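Local structure of glycosyltransferase Gtf1 (Streptococcus gordonii, 5E9T) at residues L311-E316 against H476-A481. The protein is a glycosyltransferase of the GT-B clan that also carries an extended antiparallel beta-sheet domain. The protein carries 1 engineered substitution. Sequence-based numbering, arbitrary orientation.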
loop_
_atom_site.group_PDB
_atom_site.type_symbol
_atom_site.label_atom_id
_atom_site.label_comp_id
_atom_site.label_asym_id
_atom_site.label_seq_id
_atom_site.Cartn_x
_atom_site.Cartn_y
_atom_site.Cartn_z
ATOM N N LEU A 311 -51.204 25.502 -4.685
ATOM C CA LEU A 311 -51.534 26.179 -3.436
ATOM C C LEU A 311 -52.956 25.799 -3.023
ATOM O O LEU A 311 -53.910 26.063 -3.761
ATOM C CB LEU A 311 -51.378 27.692 -3.590
ATOM C CG LEU A 311 -50.115 28.285 -2.964
ATOM C CD1 LEU A 311 -49.913 29.713 -3.389
ATOM C CD2 LEU A 311 -50.226 28.231 -1.480
ATOM N N THR A 312 -53.092 25.167 -1.852
ATOM C CA THR A 312 -54.392 24.718 -1.352
ATOM C C THR A 312 -55.059 25.831 -0.550
ATOM O O THR A 312 -54.542 26.255 0.490
ATOM C CB THR A 312 -54.254 23.479 -0.466
ATOM O OG1 THR A 312 -53.488 23.802 0.705
ATOM C CG2 THR A 312 -53.580 22.353 -1.207
ATOM N N TYR A 313 -56.188 26.283 -1.017
ATOM C CA TYR A 313 -57.033 27.195 -0.264
ATOM C C TYR A 313 -58.067 26.421 0.547
ATOM O O TYR A 313 -58.469 25.319 0.162
ATOM C CB TYR A 313 -57.717 28.174 -1.206
ATOM C CG TYR A 313 -56.712 29.117 -1.813
ATOM C CD1 TYR A 313 -55.600 29.504 -1.102
ATOM C CD2 TYR A 313 -56.849 29.591 -3.096
ATOM C CE1 TYR A 313 -54.662 30.353 -1.640
ATOM C CE2 TYR A 313 -55.908 30.445 -3.645
ATOM C CZ TYR A 313 -54.816 30.822 -2.910
ATOM O OH TYR A 313 -53.869 31.672 -3.439
ATOM N N PRO A 314 -58.514 26.971 1.681
ATOM C CA PRO A 314 -59.361 26.186 2.590
ATOM C C PRO A 314 -60.760 25.911 2.054
ATOM O O PRO A 314 -61.136 26.357 0.966
ATOM C CB PRO A 314 -59.406 27.058 3.852
ATOM C CG PRO A 314 -59.244 28.444 3.342
ATOM C CD PRO A 314 -58.277 28.335 2.192
ATOM N N LYS A 315 -61.537 25.171 2.847
ATOM C CA LYS A 315 -62.897 24.734 2.548
ATOM C C LYS A 315 -63.949 25.719 3.037
ATOM O O LYS A 315 -65.117 25.340 3.198
ATOM C CB LYS A 315 -63.150 23.348 3.135
ATOM C CG LYS A 315 -62.456 22.250 2.370
ATOM C CD LYS A 315 -63.215 20.948 2.490
ATOM C CE LYS A 315 -62.579 19.883 1.619
ATOM N NZ LYS A 315 -63.559 19.283 0.671
ATOM N N GLU A 316 -63.524 26.944 3.368
ATOM C CA GLU A 316 -64.103 28.075 4.085
ATOM C C GLU A 316 -64.457 27.918 5.573
ATOM O O GLU A 316 -65.262 28.729 6.058
ATOM C CB GLU A 316 -65.443 28.422 3.399
ATOM C CG GLU A 316 -65.494 28.566 1.910
ATOM C CD GLU A 316 -66.252 27.485 1.186
ATOM O OE1 GLU A 316 -66.895 26.709 1.734
ATOM O OE2 GLU A 316 -66.213 27.443 0.042
ATOM N N HIS A 476 -49.567 36.640 3.347
ATOM C CA HIS A 476 -48.190 36.610 2.880
ATOM C C HIS A 476 -47.622 35.205 2.813
ATOM O O HIS A 476 -46.648 34.987 2.098
ATOM C CB HIS A 476 -47.311 37.494 3.749
ATOM C CG HIS A 476 -46.287 38.248 2.992
ATOM N ND1 HIS A 476 -45.039 37.731 2.716
ATOM C CD2 HIS A 476 -46.305 39.517 2.512
ATOM C CE1 HIS A 476 -44.340 38.653 2.072
ATOM N NE2 HIS A 476 -45.083 39.742 1.935
ATOM N N SER A 477 -48.179 34.251 3.551
ATOM C CA SER A 477 -47.830 32.861 3.291
ATOM C C SER A 477 -48.169 32.489 1.850
ATOM O O SER A 477 -47.312 31.995 1.110
ATOM C CB SER A 477 -48.535 31.950 4.295
ATOM O OG SER A 477 -48.325 32.466 5.603
ATOM N N TYR A 478 -49.400 32.775 1.412
ATOM C CA TYR A 478 -49.726 32.618 -0.006
ATOM C C TYR A 478 -48.828 33.488 -0.885
ATOM O O TYR A 478 -48.560 33.143 -2.042
ATOM C CB TYR A 478 -51.201 32.946 -0.241
ATOM C CG TYR A 478 -52.157 31.980 0.434
ATOM C CD1 TYR A 478 -51.917 30.610 0.428
ATOM C CD2 TYR A 478 -53.294 32.439 1.090
ATOM C CE1 TYR A 478 -52.790 29.725 1.041
ATOM C CE2 TYR A 478 -54.168 31.561 1.711
ATOM C CZ TYR A 478 -53.912 30.206 1.684
ATOM O OH TYR A 478 -54.778 29.331 2.302
ATOM N N GLN A 479 -48.343 34.611 -0.349
ATOM C CA GLN A 479 -47.390 35.441 -1.080
ATOM C C GLN A 479 -46.035 34.730 -1.226
ATOM O O GLN A 479 -45.540 34.560 -2.349
ATOM C CB GLN A 479 -47.312 36.842 -0.419
ATOM C CG GLN A 479 -48.725 37.619 -0.531
ATOM C CD GLN A 479 -48.956 38.964 0.271
ATOM O OE1 GLN A 479 -49.147 38.976 1.463
ATOM N NE2 GLN A 479 -48.998 40.065 -0.448
ATOM N N VAL A 480 -45.461 34.223 -0.127
ATOM C CA VAL A 480 -44.153 33.563 -0.224
ATOM C C VAL A 480 -44.247 32.187 -0.891
ATOM O O VAL A 480 -43.268 31.714 -1.485
ATOM C CB VAL A 480 -43.490 33.450 1.164
ATOM C CG1 VAL A 480 -42.927 34.784 1.605
ATOM C CG2 VAL A 480 -44.476 32.952 2.181
ATOM N N ALA A 481 -45.409 31.528 -0.815
ATOM C CA ALA A 481 -45.511 30.130 -1.227
ATOM C C ALA A 481 -45.458 29.969 -2.734
ATOM O O ALA A 481 -44.927 28.970 -3.226
ATOM C CB ALA A 481 -46.815 29.520 -0.731
#
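Tyr313 and Tyr478 meet as a T-shaped (edge-to-face) pair that packs a loop of the GT-B glycosyltransferase fold against helix 474-481. The loop leaves strand 299-302 of one parallel sheet and leads to strand 323-326 of the other. The ring planes stand at 84° with centroids 4.5 Å apart, and CE1 of Tyr313 lies over the centre of the Tyr478 face, 3.2 Å above its plane. An aromatic edge, faintly positive, suits the pi-rich face it meets. CG of Tyr478 lies anti to its carbonyl carbon (chi1 -65°). Its CB points toward the loop, and tyrosine is long enough for the ring to meet both Tyr313 and Leu311. On the inner side, CD2 of Leu311 meets CD1 at the edge of the Tyr478 ring and lies 3.7 Å from CB of buried Ala481. Alanine, small enough to let this leucine approach, also rests its methyl on Val414 of helix 408-415. The outer side is looser: Tyr313 is largely exposed to solvent even though its edge packs on Tyr478, and past Pro314 the loop leaves the helix. There the Tyr478 hydroxyl makes a weak hydrogen bond to Arg318, while CD of Pro314 lies 3.6 Å from Tyr478 OH.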